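Local coordinates for N-acylethanolamine-hydrolyzing acid amidase alpha-subunit (Caenorhabditis elegans, PDB 6DY3), which forms the alpha subunit of a heterodimeric, autocatalytically cleaved amidase that probably hydrolyses fatty acid ethanolamides such as N-palmitoylethanolamine to ethanolamine and free fatty acid, at residues A[31-36]-A[79-84]. Numbering follows the deposited sequence.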
ATOM      1  N   GLN A  31      -4.914 -17.273 -12.196  1.00 47.25           N
ATOM      2  CA  GLN A  31      -5.478 -18.017 -11.075  1.00 47.56           C
ATOM      3  C   GLN A  31      -6.125 -17.083 -10.062  1.00 48.33           C
ATOM      4  O   GLN A  31      -7.181 -17.400  -9.501  1.00 47.24           O
ATOM      5  CB  GLN A  31      -4.391 -18.862 -10.415  1.00 50.86           C
ATOM      6  CG  GLN A  31      -4.918 -19.984  -9.552  1.00 54.58           C
ATOM      7  CD  GLN A  31      -5.826 -20.930 -10.319  1.00 56.05           C
ATOM      8  OE1 GLN A  31      -5.420 -21.527 -11.321  1.00 53.68           O
ATOM      9  NE2 GLN A  31      -7.065 -21.069  -9.852  1.00 55.70           N
ATOM     10  N   VAL A  32      -5.497 -15.935  -9.803  1.00 48.78           N
ATOM     11  CA  VAL A  32      -6.075 -14.950  -8.891  1.00 45.91           C
ATOM     12  C   VAL A  32      -7.449 -14.515  -9.386  1.00 46.70           C
ATOM     13  O   VAL A  32      -8.422 -14.485  -8.624  1.00 45.92           O
ATOM     14  CB  VAL A  32      -5.123 -13.749  -8.731  1.00 45.44           C
ATOM     15  CG1 VAL A  32      -5.803 -12.601  -7.982  1.00 44.94           C
ATOM     16  CG2 VAL A  32      -3.850 -14.175  -8.008  1.00 45.61           C
ATOM     17  N   ILE A  33      -7.545 -14.158 -10.671  1.00 50.82           N
ATOM     18  CA  ILE A  33      -8.819 -13.706 -11.225  1.00 51.35           C
ATOM     19  C   ILE A  33      -9.841 -14.836 -11.196  1.00 54.30           C
ATOM     20  O   ILE A  33     -11.008 -14.632 -10.838  1.00 52.44           O
ATOM     21  CB  ILE A  33      -8.616 -13.162 -12.654  1.00 49.88           C
ATOM     22  CG1 ILE A  33      -7.674 -11.950 -12.655  1.00 49.55           C
ATOM     23  CG2 ILE A  33      -9.952 -12.799 -13.295  1.00 49.86           C
ATOM     24  CD1 ILE A  33      -8.128 -10.791 -11.789  1.00 53.59           C
ATOM     25  N   LYS A  34      -9.419 -16.046 -11.564  1.00 59.34           N
ATOM     26  CA  LYS A  34     -10.348 -17.169 -11.605  1.00 60.44           C
ATOM     27  C   LYS A  34     -10.941 -17.447 -10.228  1.00 60.76           C
ATOM     28  O   LYS A  34     -12.123 -17.788 -10.111  1.00 59.86           O
ATOM     29  CB  LYS A  34      -9.638 -18.406 -12.150  1.00 60.63           C
ATOM     30  CG  LYS A  34     -10.537 -19.612 -12.323  1.00 65.75           C
ATOM     31  CD  LYS A  34      -9.743 -20.832 -12.763  1.00 70.89           C
ATOM     32  CE  LYS A  34     -10.631 -22.058 -12.884  1.00 77.50           C
ATOM     33  NZ  LYS A  34      -9.868 -23.258 -13.322  1.00 82.33           N
ATOM     34  N   ASP A  35     -10.140 -17.295  -9.172  1.00 62.38           N
ATOM     35  CA  ASP A  35     -10.612 -17.604  -7.827  1.00 63.19           C
ATOM     36  C   ASP A  35     -11.541 -16.539  -7.262  1.00 61.19           C
ATOM     37  O   ASP A  35     -12.337 -16.847  -6.368  1.00 60.61           O
ATOM     38  CB  ASP A  35      -9.426 -17.795  -6.880  1.00 63.91           C
ATOM     39  CG  ASP A  35      -8.622 -19.040  -7.196  1.00 69.36           C
ATOM     40  OD1 ASP A  35      -7.479 -19.143  -6.701  1.00 69.97           O
ATOM     41  OD2 ASP A  35      -9.124 -19.915  -7.936  1.00 73.96           O
ATOM     42  N   HIS A  36     -11.457 -15.300  -7.744  1.00 57.37           N
ATOM     43  CA  HIS A  36     -12.295 -14.220  -7.241  1.00 55.83           C
ATOM     44  C   HIS A  36     -13.273 -13.710  -8.293  1.00 56.97           C
ATOM     45  O   HIS A  36     -13.862 -12.638  -8.121  1.00 59.36           O
ATOM     46  CB  HIS A  36     -11.423 -13.075  -6.725  1.00 54.32           C
ATOM     47  CG  HIS A  36     -10.426 -13.493  -5.691  1.00 51.14           C
ATOM     48  ND1 HIS A  36      -9.196 -14.022  -6.013  1.00 50.34           N
ATOM     49  CD2 HIS A  36     -10.480 -13.463  -4.338  1.00 52.61           C
ATOM     50  CE1 HIS A  36      -8.533 -14.298  -4.905  1.00 55.00           C
ATOM     51  NE2 HIS A  36      -9.290 -13.968  -3.873  1.00 55.91           N
ATOM     52  N   LYS A  79      -3.944  -6.107 -19.596  1.00 49.48           N
ATOM     53  CA  LYS A  79      -4.751  -6.707 -20.651  1.00 52.50           C
ATOM     54  C   LYS A  79      -5.138  -8.134 -20.292  1.00 52.09           C
ATOM     55  O   LYS A  79      -6.288  -8.543 -20.492  1.00 54.18           O
ATOM     56  CB  LYS A  79      -3.992  -6.665 -21.978  1.00 56.52           C
ATOM     57  CG  LYS A  79      -3.878  -5.264 -22.569  1.00 57.30           C
ATOM     58  CD  LYS A  79      -3.175  -5.258 -23.912  1.00 62.41           C
ATOM     59  CE  LYS A  79      -3.142  -3.855 -24.508  1.00 69.72           C
ATOM     60  NZ  LYS A  79      -4.508  -3.233 -24.615  1.00 71.85           N
ATOM     61  N   GLY A  80      -4.197  -8.905 -19.749  1.00 50.19           N
ATOM     62  CA  GLY A  80      -4.524 -10.252 -19.313  1.00 49.74           C
ATOM     63  C   GLY A  80      -5.562 -10.265 -18.208  1.00 47.41           C
ATOM     64  O   GLY A  80      -6.454 -11.116 -18.193  1.00 46.47           O
ATOM     65  N   ILE A  81      -5.470  -9.314 -17.276  1.00 46.90           N
ATOM     66  CA  ILE A  81      -6.463  -9.226 -16.209  1.00 48.68           C
ATOM     67  C   ILE A  81      -7.836  -8.922 -16.791  1.00 50.97           C
ATOM     68  O   ILE A  81      -8.843  -9.516 -16.388  1.00 46.78           O
ATOM     69  CB  ILE A  81      -6.039  -8.171 -15.168  1.00 48.44           C
ATOM     70  CG1 ILE A  81      -4.834  -8.678 -14.368  1.00 46.82           C
ATOM     71  CG2 ILE A  81      -7.205  -7.833 -14.229  1.00 47.27           C
ATOM     72  CD1 ILE A  81      -4.265  -7.661 -13.393  1.00 46.86           C
ATOM     73  N   ALA A  82      -7.900  -7.997 -17.752  1.00 58.97           N
ATOM     74  CA  ALA A  82      -9.180  -7.642 -18.357  1.00 59.79           C
ATOM     75  C   ALA A  82      -9.762  -8.813 -19.136  1.00 60.85           C
ATOM     76  O   ALA A  82     -10.983  -9.010 -19.155  1.00 63.50           O
ATOM     77  CB  ALA A  82      -9.009  -6.424 -19.262  1.00 61.10           C
ATOM     78  N   SER A  83      -8.906  -9.605 -19.780  1.00 58.88           N
ATOM     79  CA  SER A  83      -9.392 -10.755 -20.531  1.00 60.23           C
ATOM     80  C   SER A  83      -9.908 -11.846 -19.601  1.00 61.93           C
ATOM     81  O   SER A  83     -10.984 -12.410 -19.832  1.00 64.96           O
ATOM     82  CB  SER A  83      -8.279 -11.295 -21.427  1.00 63.69           C
ATOM     83  OG  SER A  83      -8.671 -12.507 -22.046  1.00 68.32           O
ATOM     84  N   GLU A  84      -9.169 -12.142 -18.530  1.00 61.51           N
ATOM     85  CA  GLU A  84      -9.576 -13.212 -17.627  1.00 61.33           C
ATOM     86  C   GLU A  84     -10.830 -12.832 -16.848  1.00 62.03           C
ATOM     87  O   GLU A  84     -11.729 -13.660 -16.666  1.00 64.37           O
ATOM     88  CB  GLU A  84      -8.433 -13.545 -16.670  1.00 62.86           C
ATOM     89  CG  GLU A  84      -7.253 -14.227 -17.336  1.00 69.20           C
ATOM     90  CD  GLU A  84      -7.574 -15.645 -17.791  1.00 74.23           C
ATOM     91  OE1 GLU A  84      -8.280 -16.362 -17.048  1.00 74.56           O
ATOM     92  OE2 GLU A  84      -7.126 -16.043 -18.890  1.00 76.56           O
TER
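Ile33 of the short helix 30-36 packs against Ile81 and Glu84, one turn apart near the end of helix 72-85, in a small helix-helix contact of the alpha subunit. With chi1 at -62°, CG1 of Ile33 lies beside the backbone N and CG2 is anti to it, which brings CG2 to 3.7 Å from Glu84 C and 3.8 Å from Glu84 CB. Its CD1, at the end of the longer branch, meets Ile81 CG2 at 3.9 Å. The two isoleucine side chains cross at about a right angle and meet methyl to methyl. Glu84 adds only the foot of its side chain and its backbone, and its CA is 6.5 Å from that of Ile33. Leu51 of the beta-subunit chain packs on both isoleucines, and Ile81 also touches Trp29 and Ile92. Within 31-36, His36 ND1 donates to Val32 O at 2.8 Å, nearly straight at 174° and in the ring plane. The same oxygen accepts from His36 N, so two bonds grip it. Gln31 NE2 meets Asp35 OD2 at 3.0 Å, from above the carboxylate plane. This is mainly apolar helix-helix packing, whose two isoleucines also pack against the beta subunit of this acid ceramidase family heterodimer.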